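Local coordinates for protein putative Glycosidase (Bacteroides thetaiotaomicron, PDB 3R67) that is a putative glycosidase, probably a five-bladed beta-propeller built largely of antiparallel beta sheets, at residues V329-L337 and A347-K355. Numbering follows the deposited sequence.
Sequences VFHNQKWYL and AVAVYDPFK
Asp352 OD1 takes two hydrogen bonds, one from a water, 2.8 Å away, that also donates to Gln333 O, and one from Phe354 N at 3.0 Å, which closes an Asx turn. The backbone nitrogen comes from above the carboxylate plane, and the water ties the turn to the type I' turn of His331-Lys334, where strand 323-331 passes into the antiparallel hairpin of 334-341 and 345-351. This meander is consistent with three of the four strands of a blade in the five-bladed beta-propeller of the family. Trp335 and Tyr351 form a hydrogen-bonded pair, their N and O atoms joined both ways, as do Leu337 and Ala349. On the face carrying Trp335, its five-membered ring and the Tyr351 ring are inclined by 26° and so offset that they hardly overlap, and Trp14 meets both residues. Pro353 CG abuts the indole edge, 3.7 Å from Trp335 CD1. On the other face, Val350 CG1 lies over the rim of the Tyr336 ring, Val350 CG2 comes to 3.7 Å from Tyr336 CE2, and Val348 CG2 meets the ring edge. With CG anti to the carbonyl carbon (chi1 -66°), the extended Lys334 chain passes Val350 and Asp352; Lys334 NZ stays 4.4 Å from Asp352 OD2, too far for a salt bridge.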
ATOM      1  N   VAL A 329      -9.727   3.692   4.777  1.00 10.70           N
ATOM      2  CA  VAL A 329     -11.154   3.386   4.646  1.00  9.62           C
ATOM      3  C   VAL A 329     -11.975   4.483   5.318  1.00 12.60           C
ATOM      4  O   VAL A 329     -11.524   5.109   6.272  1.00 11.15           O
ATOM      5  CB  VAL A 329     -11.558   1.970   5.199  1.00 12.68           C
ATOM      6  CG1 VAL A 329     -10.809   0.852   4.476  1.00 12.21           C
ATOM      7  CG2 VAL A 329     -11.373   1.843   6.714  1.00 12.05           C
ATOM      8  N   PHE A 330     -13.200   4.690   4.811  1.00 10.94           N
ATOM      9  CA  PHE A 330     -14.170   5.613   5.382  1.00 11.38           C
ATOM     10  C   PHE A 330     -15.240   4.766   6.032  1.00 16.28           C
ATOM     11  O   PHE A 330     -15.928   4.003   5.357  1.00 16.02           O
ATOM     12  CB  PHE A 330     -14.712   6.584   4.319  1.00 13.81           C
ATOM     13  CG  PHE A 330     -15.647   7.632   4.862  1.00 14.92           C
ATOM     14  CD1 PHE A 330     -15.196   8.591   5.762  1.00 16.81           C
ATOM     15  CD2 PHE A 330     -16.966   7.697   4.430  1.00 17.24           C
ATOM     16  CE1 PHE A 330     -16.061   9.594   6.230  1.00 19.53           C
ATOM     17  CE2 PHE A 330     -17.818   8.707   4.877  1.00 20.16           C
ATOM     18  CZ  PHE A 330     -17.371   9.639   5.787  1.00 18.62           C
ATOM     19  N   HIS A 331     -15.288   4.806   7.360  1.00 14.78           N
ATOM     20  CA  HIS A 331     -16.154   3.923   8.141  1.00 15.85           C
ATOM     21  C   HIS A 331     -16.742   4.672   9.312  1.00 20.86           C
ATOM     22  O   HIS A 331     -16.017   5.299  10.081  1.00 21.79           O
ATOM     23  CB  HIS A 331     -15.324   2.710   8.615  1.00 15.25           C
ATOM     24  CG  HIS A 331     -16.114   1.648   9.296  1.00 18.37           C
ATOM     25  ND1 HIS A 331     -16.918   0.764   8.581  1.00 19.83           N
ATOM     26  CD2 HIS A 331     -16.136   1.298  10.599  1.00 20.38           C
ATOM     27  CE1 HIS A 331     -17.436  -0.058   9.477  1.00 19.42           C
ATOM     28  NE2 HIS A 331     -17.007   0.229  10.707  1.00 20.14           N
ATOM     29  N   ASN A 332     -18.066   4.636   9.421  1.00 16.83           N
ATOM     30  CA  ASN A 332     -18.867   5.335  10.427  1.00 17.68           C
ATOM     31  C   ASN A 332     -18.399   6.821  10.571  1.00 23.04           C
ATOM     32  O   ASN A 332     -18.118   7.287  11.677  1.00 23.95           O
ATOM     33  CB  ASN A 332     -18.833   4.612  11.782  1.00 15.34           C
ATOM     34  CG  ASN A 332     -19.299   3.181  11.781  1.00 37.63           C
ATOM     35  OD1 ASN A 332     -18.781   2.365  12.534  1.00 49.70           O
ATOM     36  ND2 ASN A 332     -20.249   2.817  10.943  1.00 21.99           N
ATOM     37  N   GLN A 333     -18.320   7.535   9.424  1.00 19.29           N
ATOM     38  CA  GLN A 333     -18.039   8.972   9.245  1.00 19.85           C
ATOM     39  C   GLN A 333     -16.631   9.402   9.733  1.00 22.61           C
ATOM     40  O   GLN A 333     -16.401  10.584  10.015  1.00 23.65           O
ATOM     41  CB  GLN A 333     -19.088   9.832   9.959  1.00 22.52           C
ATOM     42  CG  GLN A 333     -20.549   9.540   9.570  1.00 53.01           C
ATOM     43  CD  GLN A 333     -20.787   9.048   8.160  1.00 85.28           C
ATOM     44  OE1 GLN A 333     -20.576   9.745   7.167  1.00 85.22           O
ATOM     45  NE2 GLN A 333     -21.138   7.778   8.054  1.00 78.39           N
ATOM     46  N   LYS A 334     -15.675   8.479   9.722  1.00 17.53           N
ATOM     47  CA  LYS A 334     -14.276   8.763  10.047  1.00 16.22           C
ATOM     48  C   LYS A 334     -13.382   8.036   9.061  1.00 19.00           C
ATOM     49  O   LYS A 334     -13.809   7.038   8.494  1.00 19.56           O
ATOM     50  CB  LYS A 334     -13.927   8.367  11.501  1.00 17.52           C
ATOM     51  CG  LYS A 334     -14.633   9.188  12.562  1.00 18.57           C
ATOM     52  CD  LYS A 334     -14.206   8.735  13.932  1.00 25.59           C
ATOM     53  CE  LYS A 334     -14.892   9.506  15.029  1.00 37.74           C
ATOM     54  NZ  LYS A 334     -14.489   9.011  16.372  1.00 41.74           N
ATOM     55  N   TRP A 335     -12.150   8.536   8.859  1.00 14.83           N
ATOM     56  CA  TRP A 335     -11.148   7.912   8.002  1.00 13.45           C
ATOM     57  C   TRP A 335     -10.146   7.161   8.847  1.00 16.56           C
ATOM     58  O   TRP A 335      -9.596   7.720   9.805  1.00 17.42           O
ATOM     59  CB  TRP A 335     -10.445   8.943   7.115  1.00 12.62           C
ATOM     60  CG  TRP A 335     -11.335   9.492   6.042  1.00 13.97           C
ATOM     61  CD1 TRP A 335     -12.087  10.629   6.095  1.00 16.92           C
ATOM     62  CD2 TRP A 335     -11.563   8.915   4.747  1.00 14.22           C
ATOM     63  NE1 TRP A 335     -12.766  10.800   4.909  1.00 16.39           N
ATOM     64  CE2 TRP A 335     -12.463   9.762   4.062  1.00 17.79           C
ATOM     65  CE3 TRP A 335     -11.087   7.755   4.090  1.00 15.02           C
ATOM     66  CZ2 TRP A 335     -12.899   9.492   2.751  1.00 17.38           C
ATOM     67  CZ3 TRP A 335     -11.520   7.488   2.790  1.00 16.16           C
ATOM     68  CH2 TRP A 335     -12.396   8.360   2.129  1.00 17.48           C
ATOM     69  N   TYR A 336      -9.934   5.875   8.508  1.00 11.68           N
ATOM     70  CA  TYR A 336      -9.018   4.967   9.203  1.00 11.25           C
ATOM     71  C   TYR A 336      -7.851   4.657   8.292  1.00 13.45           C
ATOM     72  O   TYR A 336      -8.046   4.148   7.193  1.00 14.02           O
ATOM     73  CB  TYR A 336      -9.754   3.680   9.646  1.00 11.60           C
ATOM     74  CG  TYR A 336     -10.820   3.953  10.682  1.00 13.31           C
ATOM     75  CD1 TYR A 336     -12.067   4.450  10.315  1.00 15.49           C
ATOM     76  CD2 TYR A 336     -10.578   3.731  12.032  1.00 14.14           C
ATOM     77  CE1 TYR A 336     -13.042   4.724  11.263  1.00 15.32           C
ATOM     78  CE2 TYR A 336     -11.558   3.980  12.988  1.00 16.09           C
ATOM     79  CZ  TYR A 336     -12.787   4.488  12.599  1.00 22.34           C
ATOM     80  OH  TYR A 336     -13.755   4.770  13.533  1.00 24.24           O
ATOM     81  N   LEU A 337      -6.648   5.018   8.737  1.00  9.27           N
ATOM     82  CA  LEU A 337      -5.393   4.853   7.996  1.00  7.70           C
ATOM     83  C   LEU A 337      -4.602   3.702   8.610  1.00 11.58           C
ATOM     84  O   LEU A 337      -4.246   3.763   9.792  1.00 11.19           O
ATOM     85  CB  LEU A 337      -4.601   6.187   8.031  1.00  6.93           C
ATOM     86  CG  LEU A 337      -3.315   6.281   7.186  1.00 11.48           C
ATOM     87  CD1 LEU A 337      -3.620   6.180   5.695  1.00 11.27           C
ATOM     88  CD2 LEU A 337      -2.610   7.591   7.433  1.00 14.28           C
ATOM     89  N   ALA A 347      -0.653  -0.917  12.430  1.00  8.35           N
ATOM     90  CA  ALA A 347      -1.301   0.050  13.324  1.00  6.89           C
ATOM     91  C   ALA A 347      -2.323   0.882  12.544  1.00  9.22           C
ATOM     92  O   ALA A 347      -2.355   0.846  11.313  1.00  5.67           O
ATOM     93  CB  ALA A 347      -0.254   0.948  13.993  1.00  7.08           C
ATOM     94  N   VAL A 348      -3.185   1.601  13.273  1.00  8.54           N
ATOM     95  CA  VAL A 348      -4.219   2.462  12.703  1.00  8.02           C
ATOM     96  C   VAL A 348      -4.109   3.878  13.331  1.00 13.38           C
ATOM     97  O   VAL A 348      -3.707   4.036  14.488  1.00 12.50           O
ATOM     98  CB  VAL A 348      -5.660   1.846  12.884  1.00 11.69           C
ATOM     99  CG1 VAL A 348      -6.044   1.674  14.361  1.00 11.94           C
ATOM    100  CG2 VAL A 348      -6.727   2.651  12.139  1.00 11.20           C
ATOM    101  N   ALA A 349      -4.426   4.889  12.515  1.00 11.43           N
ATOM    102  CA  ALA A 349      -4.597   6.303  12.847  1.00 11.27           C
ATOM    103  C   ALA A 349      -5.992   6.721  12.373  1.00 16.01           C
ATOM    104  O   ALA A 349      -6.472   6.191  11.366  1.00 12.76           O
ATOM    105  CB  ALA A 349      -3.497   7.160  12.235  1.00 11.31           C
ATOM    106  N   VAL A 350      -6.670   7.604  13.119  1.00 15.31           N
ATOM    107  CA  VAL A 350      -8.044   8.008  12.798  1.00 15.27           C
ATOM    108  C   VAL A 350      -8.097   9.498  12.534  1.00 19.19           C
ATOM    109  O   VAL A 350      -7.516  10.298  13.278  1.00 18.62           O
ATOM    110  CB  VAL A 350      -9.049   7.620  13.933  1.00 20.44           C
ATOM    111  CG1 VAL A 350     -10.498   7.929  13.536  1.00 20.37           C
ATOM    112  CG2 VAL A 350      -8.914   6.141  14.334  1.00 19.55           C
ATOM    113  N   TYR A 351      -8.808   9.862  11.458  1.00 15.48           N
ATOM    114  CA  TYR A 351      -9.067  11.234  11.070  1.00 14.19           C
ATOM    115  C   TYR A 351     -10.571  11.454  11.048  1.00 17.75           C
ATOM    116  O   TYR A 351     -11.286  10.809  10.270  1.00 17.33           O
ATOM    117  CB  TYR A 351      -8.409  11.568   9.722  1.00 14.52           C
ATOM    118  CG  TYR A 351      -8.913  12.814   9.035  1.00 17.45           C
ATOM    119  CD1 TYR A 351      -8.729  14.072   9.603  1.00 20.57           C
ATOM    120  CD2 TYR A 351      -9.500  12.746   7.776  1.00 18.41           C
ATOM    121  CE1 TYR A 351      -9.204  15.226   8.980  1.00 21.32           C
ATOM    122  CE2 TYR A 351      -9.953  13.896   7.126  1.00 20.48           C
ATOM    123  CZ  TYR A 351      -9.798  15.137   7.734  1.00 28.80           C
ATOM    124  OH  TYR A 351     -10.243  16.285   7.130  1.00 34.38           O
ATOM    125  N   ASP A 352     -11.050  12.329  11.945  1.00 16.22           N
ATOM    126  CA  ASP A 352     -12.465  12.701  12.006  1.00 18.59           C
ATOM    127  C   ASP A 352     -12.620  13.997  11.225  1.00 24.75           C
ATOM    128  O   ASP A 352     -12.186  15.039  11.721  1.00 26.10           O
ATOM    129  CB  ASP A 352     -12.989  12.811  13.451  1.00 21.06           C
ATOM    130  CG  ASP A 352     -14.474  13.087  13.590  1.00 32.56           C
ATOM    131  OD1 ASP A 352     -15.142  13.334  12.555  1.00 35.94           O
ATOM    132  OD2 ASP A 352     -14.976  13.034  14.726  1.00 36.16           O
ATOM    133  N   PRO A 353     -13.167  13.964   9.976  1.00 20.48           N
ATOM    134  CA  PRO A 353     -13.253  15.216   9.207  1.00 21.22           C
ATOM    135  C   PRO A 353     -14.365  16.138   9.722  1.00 30.79           C
ATOM    136  O   PRO A 353     -14.441  17.273   9.263  1.00 33.25           O
ATOM    137  CB  PRO A 353     -13.528  14.754   7.767  1.00 21.91           C
ATOM    138  CG  PRO A 353     -13.963  13.316   7.856  1.00 24.80           C
ATOM    139  CD  PRO A 353     -13.713  12.802   9.229  1.00 20.46           C
ATOM    140  N   PHE A 354     -15.179  15.686  10.698  1.00 29.30           N
ATOM    141  CA  PHE A 354     -16.292  16.468  11.230  1.00 31.40           C
ATOM    142  C   PHE A 354     -16.034  16.755  12.729  1.00 38.36           C
ATOM    143  O   PHE A 354     -16.753  16.257  13.598  1.00 38.65           O
ATOM    144  CB  PHE A 354     -17.625  15.711  10.990  1.00 33.03           C
ATOM    145  CG  PHE A 354     -17.747  15.106   9.604  1.00 33.17           C
ATOM    146  CD1 PHE A 354     -17.971  15.917   8.487  1.00 35.10           C
ATOM    147  CD2 PHE A 354     -17.611  13.727   9.413  1.00 33.97           C
ATOM    148  CE1 PHE A 354     -18.065  15.355   7.206  1.00 36.16           C
ATOM    149  CE2 PHE A 354     -17.690  13.164   8.129  1.00 36.26           C
ATOM    150  CZ  PHE A 354     -17.923  13.975   7.036  1.00 35.04           C
ATOM    151  N   LYS A 355     -14.975  17.557  13.008  1.00 36.73           N
ATOM    152  CA  LYS A 355     -14.469  17.946  14.345  1.00 57.65           C
ATOM    153  C   LYS A 355     -13.825  16.752  15.039  1.00 78.81           C
ATOM    154  O   LYS A 355     -12.628  16.786  15.321  1.00 41.08           O
ATOM    155  CB  LYS A 355     -15.555  18.557  15.264  1.00 61.00           C
ATOM    156  CG  LYS A 355     -15.639  20.084  15.235  1.00 67.62           C
ATOM    157  CD  LYS A 355     -14.539  20.725  16.105  1.00 68.73           C
ATOM    158  CE  LYS A 355     -14.479  22.228  16.021  1.00 65.12           C
ATOM    159  NZ  LYS A 355     -14.098  22.710  14.666  1.00 69.44           N
TER
HETATM  160  O   HOH W   1     -17.354  11.653  12.427  1.00 26.37           O